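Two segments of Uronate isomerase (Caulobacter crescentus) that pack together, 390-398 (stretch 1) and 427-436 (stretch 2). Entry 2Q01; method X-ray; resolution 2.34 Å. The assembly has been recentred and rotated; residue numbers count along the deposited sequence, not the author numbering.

Stretch 1, residues 390-398: HDSPEGMMR
Stretch 2 427-436: ARHDVARRVD

Stretch 1 enters as a loop and turns helical at Pro393; the helix runs through Arg398 and continues beyond it. Stretch 2 is helical throughout, a segment of a longer helix, with phi from -57 to -74 and psi from -33 to -45. The loop residues leading into the helix of stretch 1 depart from this: Asp391 lies at -80/85 and Ser392 is extended at -172/156, before Pro393 drops to -44/-54. The two helix axes approach to 9.8 Å, their N-to-C directions differing by 49° (signed crossing angle -49°). In register, Pro393 and Val435 are nearest, with their CA atoms 6.4 Å apart.

Ser392, at the N-cap, caps the first helix. With chi1 at 65° (p), its OG accepts from Gly395 N at 3.3 Å with an N-H...acceptor angle of 138°, while Ser392 O receives Met396 N at 2.8 Å. The next rung, Met397 N to Pro393 O, is weak at 3.4 Å; Arg398 N to Glu394 O is 3.1 Å. In stretch 2 the i to i+4 ladder is regular, from Val431 N to Ala427 O at 3.2 Å through Asp436 N to Ala432 O at 3.1 Å. Along that helix, Arg434 NE donates to Asp430 OD1 at 2.9 Å and 156°, within a salt bridge.

Across the stretches the packing is mainly apolar, burying 337 Å² in total. Val435 (chi1 171°, t) points toward stretch 1 and has the largest covered area. Val435 CG1 meets Met396 CB at 3.9 Å and Met397 CE at 3.8 Å, and Val435 CG2 lies 4.1 Å from Pro393 CA. Met396 also points toward its partner; chi1 m (-49°) and chi2 t (172°) place Met396 SD 4.1 Å from Val431 CG1 and 4.2 Å from Ala432 CA; chi3 is t (159°). Met397 leaves its backbone sideways, but t, p, p torsions (-171°, 67°, 63°) bring its end nearer to stretch 2. Val431, also t at 170°, points toward stretch 1, its CG1 4.4 Å from Pro393 CD.

The charged contact lies at the loop. Asp391 (chi1 171°, t) points toward stretch 2, and Arg428, leaving sideways with chi1 to chi4 of -76°, 160°, -170° and -86°, reaches back to it. Asp391 OD2 and Arg428 NH1 form a 3.4 Å salt bridge, with the carboxylate oxygen near the guanidinium plane, at its edge. One water bridges the same pair, donating to Asp391 OD2 at 2.4 Å and accepting from Arg428 NH1 at 3.3 Å.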

# COMPACT_ATOMS: atom_id res chain seq x y z
N HIS B 390 13.55 0.03 -0.74
CA HIS B 390 12.73 -0.48 -1.83
C HIS B 390 13.55 -0.75 -3.09
O HIS B 390 13.02 -1.16 -4.11
CB HIS B 390 11.58 0.49 -2.11
CG HIS B 390 10.93 1.02 -0.87
ND1 HIS B 390 10.25 0.22 0.02
CD2 HIS B 390 10.84 2.28 -0.38
CE1 HIS B 390 9.79 0.96 1.01
NE2 HIS B 390 10.13 2.22 0.79
N ASP B 391 14.85 -0.52 -2.99
CA ASP B 391 15.81 -0.91 -4.01
C ASP B 391 16.10 -2.41 -3.82
O ASP B 391 17.07 -2.81 -3.15
CB ASP B 391 17.06 -0.03 -3.89
CG ASP B 391 18.22 -0.49 -4.76
OD1 ASP B 391 17.99 -0.99 -5.88
OD2 ASP B 391 19.37 -0.34 -4.30
N SER B 392 15.23 -3.24 -4.40
CA SER B 392 15.17 -4.66 -4.10
C SER B 392 14.20 -5.36 -5.07
O SER B 392 13.32 -4.69 -5.62
CB SER B 392 14.69 -4.84 -2.66
OG SER B 392 13.37 -4.37 -2.49
N PRO B 393 14.36 -6.69 -5.30
CA PRO B 393 13.47 -7.47 -6.17
C PRO B 393 11.97 -7.21 -6.01
O PRO B 393 11.29 -6.89 -7.00
CB PRO B 393 13.80 -8.92 -5.78
CG PRO B 393 15.24 -8.87 -5.43
CD PRO B 393 15.46 -7.53 -4.77
N GLU B 394 11.45 -7.32 -4.79
CA GLU B 394 10.05 -7.01 -4.50
C GLU B 394 9.70 -5.53 -4.66
O GLU B 394 8.59 -5.19 -5.06
CB GLU B 394 9.64 -7.52 -3.12
CG GLU B 394 8.58 -8.61 -3.13
CD GLU B 394 9.08 -9.95 -3.64
OE1 GLU B 394 9.88 -10.60 -2.93
OE2 GLU B 394 8.67 -10.36 -4.74
N GLY B 395 10.66 -4.65 -4.34
CA GLY B 395 10.44 -3.21 -4.37
C GLY B 395 10.38 -2.65 -5.78
O GLY B 395 9.48 -1.89 -6.11
N MET B 396 11.35 -3.04 -6.61
CA MET B 396 11.39 -2.59 -7.99
C MET B 396 10.17 -3.08 -8.77
O MET B 396 9.64 -2.38 -9.62
CB MET B 396 12.68 -3.07 -8.67
CG MET B 396 13.94 -2.79 -7.88
SD MET B 396 15.40 -3.56 -8.60
CE MET B 396 16.71 -2.56 -7.89
N MET B 397 9.74 -4.30 -8.46
CA MET B 397 8.57 -4.88 -9.10
C MET B 397 7.32 -4.10 -8.72
O MET B 397 6.51 -3.80 -9.59
CB MET B 397 8.42 -6.36 -8.72
CG MET B 397 7.34 -7.13 -9.50
SD MET B 397 7.69 -7.35 -11.26
CE MET B 397 9.17 -8.36 -11.22
N ARG B 398 7.18 -3.78 -7.43
CA ARG B 398 6.05 -2.98 -6.95
C ARG B 398 6.00 -1.60 -7.60
O ARG B 398 4.93 -1.14 -8.00
CB ARG B 398 6.06 -2.86 -5.43
CG ARG B 398 5.49 -4.07 -4.71
CD ARG B 398 5.16 -3.76 -3.27
NE ARG B 398 6.35 -3.46 -2.47
CZ ARG B 398 7.06 -4.36 -1.80
NH1 ARG B 398 8.12 -3.98 -1.09
NH2 ARG B 398 6.71 -5.64 -1.82
N ALA B 427 26.61 -5.82 -9.52
CA ALA B 427 25.60 -6.66 -8.86
C ALA B 427 24.22 -6.02 -8.82
O ALA B 427 23.22 -6.69 -9.10
CB ALA B 427 26.06 -7.01 -7.45
N ARG B 428 24.17 -4.74 -8.48
CA ARG B 428 22.93 -3.98 -8.32
C ARG B 428 22.26 -3.65 -9.64
O ARG B 428 21.03 -3.67 -9.75
CB ARG B 428 23.18 -2.69 -7.54
CG ARG B 428 23.36 -2.90 -6.06
CD ARG B 428 24.08 -1.73 -5.41
NE ARG B 428 24.46 -2.02 -4.03
CZ ARG B 428 23.67 -1.85 -2.97
NH1 ARG B 428 22.44 -1.38 -3.12
NH2 ARG B 428 24.12 -2.14 -1.76
N HIS B 429 23.08 -3.33 -10.64
CA HIS B 429 22.60 -3.09 -12.00
C HIS B 429 22.10 -4.35 -12.68
O HIS B 429 21.16 -4.29 -13.46
CB HIS B 429 23.66 -2.40 -12.84
CG HIS B 429 23.60 -0.91 -12.78
ND1 HIS B 429 24.16 -0.18 -11.76
CD2 HIS B 429 23.03 -0.01 -13.62
CE1 HIS B 429 23.94 1.10 -11.96
NE2 HIS B 429 23.26 1.23 -13.08
N ASP B 430 22.72 -5.49 -12.37
CA ASP B 430 22.25 -6.79 -12.86
C ASP B 430 20.86 -7.14 -12.33
O ASP B 430 20.01 -7.62 -13.08
CB ASP B 430 23.22 -7.91 -12.50
CG ASP B 430 23.02 -9.14 -13.35
OD1 ASP B 430 22.44 -10.13 -12.85
OD2 ASP B 430 23.40 -9.11 -14.53
N VAL B 431 20.63 -6.89 -11.03
CA VAL B 431 19.32 -7.09 -10.40
C VAL B 431 18.25 -6.22 -11.07
O VAL B 431 17.15 -6.69 -11.36
CB VAL B 431 19.38 -6.78 -8.87
CG1 VAL B 431 17.99 -6.73 -8.23
CG2 VAL B 431 20.22 -7.80 -8.17
N ALA B 432 18.59 -4.96 -11.34
CA ALA B 432 17.70 -4.03 -12.05
C ALA B 432 17.29 -4.57 -13.41
O ALA B 432 16.12 -4.51 -13.78
CB ALA B 432 18.38 -2.69 -12.21
N ARG B 433 18.27 -5.10 -14.14
CA ARG B 433 18.05 -5.63 -15.48
C ARG B 433 17.20 -6.90 -15.53
O ARG B 433 16.38 -7.06 -16.43
CB ARG B 433 19.40 -5.83 -16.18
CG ARG B 433 20.09 -4.50 -16.48
CD ARG B 433 21.57 -4.65 -16.80
NE ARG B 433 22.15 -3.32 -17.02
CZ ARG B 433 23.32 -3.08 -17.60
NH1 ARG B 433 24.08 -4.07 -18.05
NH2 ARG B 433 23.73 -1.83 -17.75
N ARG B 434 17.36 -7.78 -14.54
CA ARG B 434 16.58 -9.02 -14.45
C ARG B 434 15.14 -8.80 -14.05
O ARG B 434 14.24 -9.44 -14.58
CB ARG B 434 17.22 -10.00 -13.47
CG ARG B 434 18.55 -10.52 -13.94
CD ARG B 434 19.19 -11.47 -12.96
NE ARG B 434 20.39 -12.02 -13.56
CZ ARG B 434 20.45 -13.21 -14.16
NH1 ARG B 434 21.59 -13.61 -14.70
NH2 ARG B 434 19.38 -13.99 -14.21
N VAL B 435 14.93 -7.89 -13.09
CA VAL B 435 13.59 -7.55 -12.60
C VAL B 435 12.77 -6.82 -13.67
O VAL B 435 11.59 -7.13 -13.87
CB VAL B 435 13.64 -6.75 -11.27
CG1 VAL B 435 12.26 -6.21 -10.89
CG2 VAL B 435 14.17 -7.62 -10.16
N ASP B 436 13.42 -5.88 -14.36
CA ASP B 436 12.81 -5.21 -15.52
C ASP B 436 12.48 -6.20 -16.63
O ASP B 436 11.44 -6.08 -17.28
CB ASP B 436 13.71 -4.10 -16.07
CG ASP B 436 13.75 -2.86 -15.18
OD1 ASP B 436 14.48 -1.91 -15.54
OD2 ASP B 436 13.05 -2.82 -14.14
O HOH W 1 21.13 -0.42 -5.94